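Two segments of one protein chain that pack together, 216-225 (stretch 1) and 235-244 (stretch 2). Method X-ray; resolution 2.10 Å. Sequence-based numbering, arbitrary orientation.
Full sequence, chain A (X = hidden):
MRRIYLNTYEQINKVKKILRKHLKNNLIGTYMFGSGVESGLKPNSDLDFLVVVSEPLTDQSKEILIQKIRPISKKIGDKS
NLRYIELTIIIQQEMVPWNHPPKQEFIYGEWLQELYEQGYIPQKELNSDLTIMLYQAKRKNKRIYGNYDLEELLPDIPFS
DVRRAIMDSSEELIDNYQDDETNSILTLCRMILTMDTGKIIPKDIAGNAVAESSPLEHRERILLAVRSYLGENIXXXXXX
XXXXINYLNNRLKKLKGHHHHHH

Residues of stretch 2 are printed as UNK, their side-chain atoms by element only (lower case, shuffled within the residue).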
# COMPACT_ATOMS: atom_id res chain seq x y z
N LEU A 216 6.75 14.40 -24.62
CA LEU A 216 7.93 13.54 -24.76
C LEU A 216 8.86 13.60 -23.56
O LEU A 216 9.19 12.57 -22.96
CB LEU A 216 8.68 13.92 -26.04
CG LEU A 216 10.06 13.27 -26.24
CD1 LEU A 216 9.89 11.78 -26.56
CD2 LEU A 216 10.85 13.97 -27.34
N GLU A 217 9.34 14.80 -23.22
CA GLU A 217 10.32 14.92 -22.14
C GLU A 217 9.83 14.24 -20.87
O GLU A 217 10.60 13.57 -20.17
CB GLU A 217 10.62 16.40 -21.87
CG GLU A 217 9.52 17.20 -21.18
CD GLU A 217 10.04 18.54 -20.65
OE1 GLU A 217 9.35 19.57 -20.83
OE2 GLU A 217 11.13 18.55 -20.05
N HIS A 218 8.53 14.38 -20.57
CA HIS A 218 7.97 13.75 -19.38
C HIS A 218 7.79 12.25 -19.59
O HIS A 218 8.06 11.46 -18.68
CB HIS A 218 6.63 14.41 -19.04
CG HIS A 218 6.74 15.87 -18.71
ND1 HIS A 218 7.77 16.38 -17.95
CD2 HIS A 218 5.96 16.92 -19.05
CE1 HIS A 218 7.61 17.69 -17.83
NE2 HIS A 218 6.52 18.04 -18.49
N ARG A 219 7.34 11.84 -20.78
CA ARG A 219 7.25 10.41 -21.08
C ARG A 219 8.61 9.73 -20.94
O ARG A 219 8.73 8.70 -20.28
CB ARG A 219 6.70 10.22 -22.49
CG ARG A 219 7.07 8.88 -23.11
CD ARG A 219 6.14 8.54 -24.24
NE ARG A 219 6.54 9.16 -25.50
CZ ARG A 219 5.80 10.03 -26.19
NH1 ARG A 219 4.61 10.40 -25.73
NH2 ARG A 219 6.26 10.52 -27.33
N GLU A 220 9.64 10.31 -21.57
CA GLU A 220 10.98 9.77 -21.42
C GLU A 220 11.31 9.49 -19.96
O GLU A 220 11.76 8.39 -19.61
CB GLU A 220 12.00 10.74 -22.03
CG GLU A 220 12.23 10.59 -23.53
CD GLU A 220 13.10 11.70 -24.11
OE1 GLU A 220 12.81 12.17 -25.23
OE2 GLU A 220 14.08 12.11 -23.45
N ARG A 221 11.08 10.47 -19.08
CA ARG A 221 11.43 10.29 -17.67
C ARG A 221 10.50 9.29 -16.98
O ARG A 221 10.94 8.54 -16.10
CB ARG A 221 11.40 11.64 -16.94
CG ARG A 221 12.64 12.50 -17.20
CD ARG A 221 12.69 13.75 -16.32
NE ARG A 221 11.75 14.78 -16.77
CZ ARG A 221 12.08 15.81 -17.55
NH1 ARG A 221 13.32 15.95 -17.99
NH2 ARG A 221 11.16 16.71 -17.89
N ILE A 222 9.22 9.26 -17.36
CA ILE A 222 8.28 8.33 -16.75
C ILE A 222 8.67 6.89 -17.08
O ILE A 222 8.61 6.00 -16.22
CB ILE A 222 6.84 8.65 -17.19
CG1 ILE A 222 6.37 9.96 -16.54
CG2 ILE A 222 5.91 7.49 -16.83
CD1 ILE A 222 4.95 10.37 -16.91
N LEU A 223 9.05 6.63 -18.33
CA LEU A 223 9.46 5.29 -18.72
C LEU A 223 10.79 4.91 -18.08
O LEU A 223 11.02 3.73 -17.80
CB LEU A 223 9.53 5.20 -20.24
CG LEU A 223 8.16 5.17 -20.91
CD1 LEU A 223 8.29 5.28 -22.42
CD2 LEU A 223 7.40 3.90 -20.52
N LEU A 224 11.67 5.88 -17.83
CA LEU A 224 12.89 5.59 -17.09
C LEU A 224 12.60 5.26 -15.63
O LEU A 224 13.46 4.67 -14.96
CB LEU A 224 13.87 6.76 -17.21
CG LEU A 224 14.85 6.58 -18.37
CD1 LEU A 224 14.22 7.04 -19.69
CD2 LEU A 224 16.17 7.30 -18.12
N ALA A 225 11.42 5.62 -15.13
CA ALA A 225 11.02 5.21 -13.79
C ALA A 225 10.50 3.78 -13.78
O ALA A 225 10.76 3.03 -12.83
CB ALA A 225 9.95 6.17 -13.25
N UNK A 235 19.92 6.15 -11.50
CA UNK A 235 20.75 7.29 -11.14
C UNK A 235 20.14 8.59 -11.65
O UNK A 235 20.50 9.09 -12.72
o UNK A 235 23.67 9.48 -13.24
c UNK A 235 23.14 8.19 -11.30
o UNK A 235 25.16 8.01 -12.57
c UNK A 235 24.05 8.59 -12.45
c UNK A 235 22.16 7.11 -11.70
N UNK A 236 19.21 9.16 -10.88
CA UNK A 236 18.46 10.33 -11.30
C UNK A 236 19.20 11.64 -11.10
O UNK A 236 18.61 12.71 -11.31
c UNK A 236 13.70 9.22 -13.45
c UNK A 236 16.25 9.20 -10.65
c UNK A 236 14.64 7.74 -11.34
c UNK A 236 13.14 7.97 -13.15
c UNK A 236 17.13 10.40 -10.54
n UNK A 236 15.28 7.22 -10.25
c UNK A 236 15.22 8.99 -11.62
c UNK A 236 16.25 8.10 -9.84
c UNK A 236 13.59 7.22 -12.10
c UNK A 236 14.74 9.74 -12.70
N UNK A 237 20.47 11.61 -10.68
CA UNK A 237 21.12 12.82 -10.21
C UNK A 237 21.23 13.90 -11.27
O UNK A 237 21.51 15.06 -10.92
c UNK A 237 22.51 12.48 -9.66
c UNK A 237 22.40 11.64 -8.40
o UNK A 237 23.26 11.76 -10.65
N UNK A 238 21.01 13.58 -12.55
CA UNK A 238 21.04 14.58 -13.61
C UNK A 238 19.73 14.68 -14.39
O UNK A 238 19.59 15.60 -15.20
n UNK A 238 23.90 15.98 -14.53
c UNK A 238 23.52 14.79 -14.10
c UNK A 238 22.18 14.28 -14.60
o UNK A 238 24.20 14.11 -13.33
N UNK A 239 18.78 13.78 -14.17
CA UNK A 239 17.46 13.93 -14.77
C UNK A 239 16.71 15.06 -14.08
O UNK A 239 16.88 15.32 -12.89
c UNK A 239 17.22 11.57 -16.88
o UNK A 239 16.11 11.84 -17.40
c UNK A 239 17.30 11.44 -15.37
c UNK A 239 16.67 12.63 -14.65
o UNK A 239 18.26 11.39 -17.54
N UNK A 240 15.87 15.74 -14.86
CA UNK A 240 15.07 16.86 -14.35
C UNK A 240 13.72 16.34 -13.86
O UNK A 240 12.67 16.52 -14.48
o UNK A 240 16.91 19.01 -14.66
n UNK A 240 16.45 19.12 -16.86
c UNK A 240 14.92 17.93 -15.42
c UNK A 240 16.18 18.74 -15.62
N UNK A 241 13.77 15.67 -12.71
CA UNK A 241 12.57 15.06 -12.15
C UNK A 241 11.57 16.13 -11.73
O UNK A 241 10.36 15.90 -11.71
c UNK A 241 11.69 13.59 -10.31
c UNK A 241 13.86 13.03 -11.42
c UNK A 241 12.94 14.15 -10.96
N UNK A 242 12.06 17.31 -11.34
CA UNK A 242 11.17 18.37 -10.89
C UNK A 242 10.11 18.67 -11.94
O UNK A 242 8.92 18.82 -11.61
o UNK A 242 13.82 19.07 -11.99
c UNK A 242 13.03 19.93 -11.61
n UNK A 242 13.04 21.17 -12.09
c UNK A 242 11.98 19.62 -10.56
N UNK A 243 10.50 18.73 -13.21
CA UNK A 243 9.57 19.13 -14.27
C UNK A 243 8.43 18.14 -14.41
O UNK A 243 7.26 18.52 -14.54
c UNK A 243 11.57 20.15 -15.49
c UNK A 243 11.16 21.55 -15.03
c UNK A 243 10.33 19.27 -15.59
c UNK A 243 12.32 20.22 -16.79
N UNK A 244 8.75 16.84 -14.42
CA UNK A 244 7.70 15.84 -14.59
C UNK A 244 6.80 15.78 -13.37
O UNK A 244 5.57 15.67 -13.50
c UNK A 244 7.26 13.41 -14.95
c UNK A 244 8.32 14.47 -14.88
o UNK A 244 9.04 14.52 -16.12

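Position 235 carries three side-chain carbons in an unbranched run, the third holding two oxygens. That is a glutamate, E235; it points out of reach of the helix 216-225 and contributes nothing to the contact.

Position 236 has one carbon leading into fused five- and six-membered rings, eight carbons and one nitrogen in all, which only tryptophan provides. Its CA-to-CB bond runs sideways, yet the ring reaches stretch 1 with its edge: one six-ring carbon lies 3.5 Å from A225 N and 3.7 Å from R221 O. In W236 this atom is CH2, and it also sits 3.7 Å from A225 CB and 4.3 Å from L224 CB. The ring nitrogen is satisfied elsewhere in the structure.

At 237, one carbon carries an oxygen and a second carbon, the fork of a threonine; T237 is out of reach. Position 238 has two carbons, the second bearing one oxygen and one nitrogen, so it is an asparagine, and N238 is also too distant to touch the helix.

Position 239 again shows three carbons ending in two oxygens, but here the CA-to-CB bond points toward stretch 1. One terminal oxygen comes within 3.5 Å of R221 CG, on the aliphatic part of that side chain. E239 therefore packs beside the arginine, and the contact is not a salt bridge.

Position 240 has two carbons with an oxygen and a nitrogen on the second: an asparagine, N240. Its CB lies 3.6 Å from R221 NH1. Its backbone O sits over one face of the guanidinium, 3.0 Å from R221 NE, but the angle is too poor for a hydrogen bond.

Three carbons, forked at the first, make 241 a valine. V241 points away, and its backbone N is 4.2 Å from R221 CD. Position 242 repeats the two-carbon pattern with one oxygen and one nitrogen, an asparagine; the CA-to-CB bond of N242 points away, and the end of the side chain comes nearer but still makes no contact.

At 243, four carbons fork at the second, giving leucine. L243 points toward the helix: its CB is 3.5 Å from R221 NH2 and 3.9 Å from H218 CE1, while CD1 lies 3.9 Å from E217 OE2.

Position 244 has one carbon bearing an oxygen and a methyl carbon. The oxygen lies 2.9 Å from H218 ND1 and 2.8 Å from R221 NE; the methyl is 3.9 Å from I222 CG1. This is threonine, T244.

The polar center of the contact is T244 OG1, which accepts a nearly straight hydrogen bond from R221 NE and shares another with H218 ND1; it lies at the edge, near the plane, of both the H218 ring and the R221 guanidinium. H218 and R221 are three residues apart, just under one turn, and their side chains reach the same hydroxyl. R221 is further steadied within its helix, where NH2 meets E217 OE2 at 2.8 Å in a salt bridge. Toward the other end, W236 sets its ring edge against A225 N and R221 O, and its CH2 also packs on the side chains of L224 and A225. The rule is economical: R221 spans the contact, its NE held by one hydroxyl, and one large ring covers the helix near L224 and A225.

Stretch 2, residues 235-244: EWTNENVNLT
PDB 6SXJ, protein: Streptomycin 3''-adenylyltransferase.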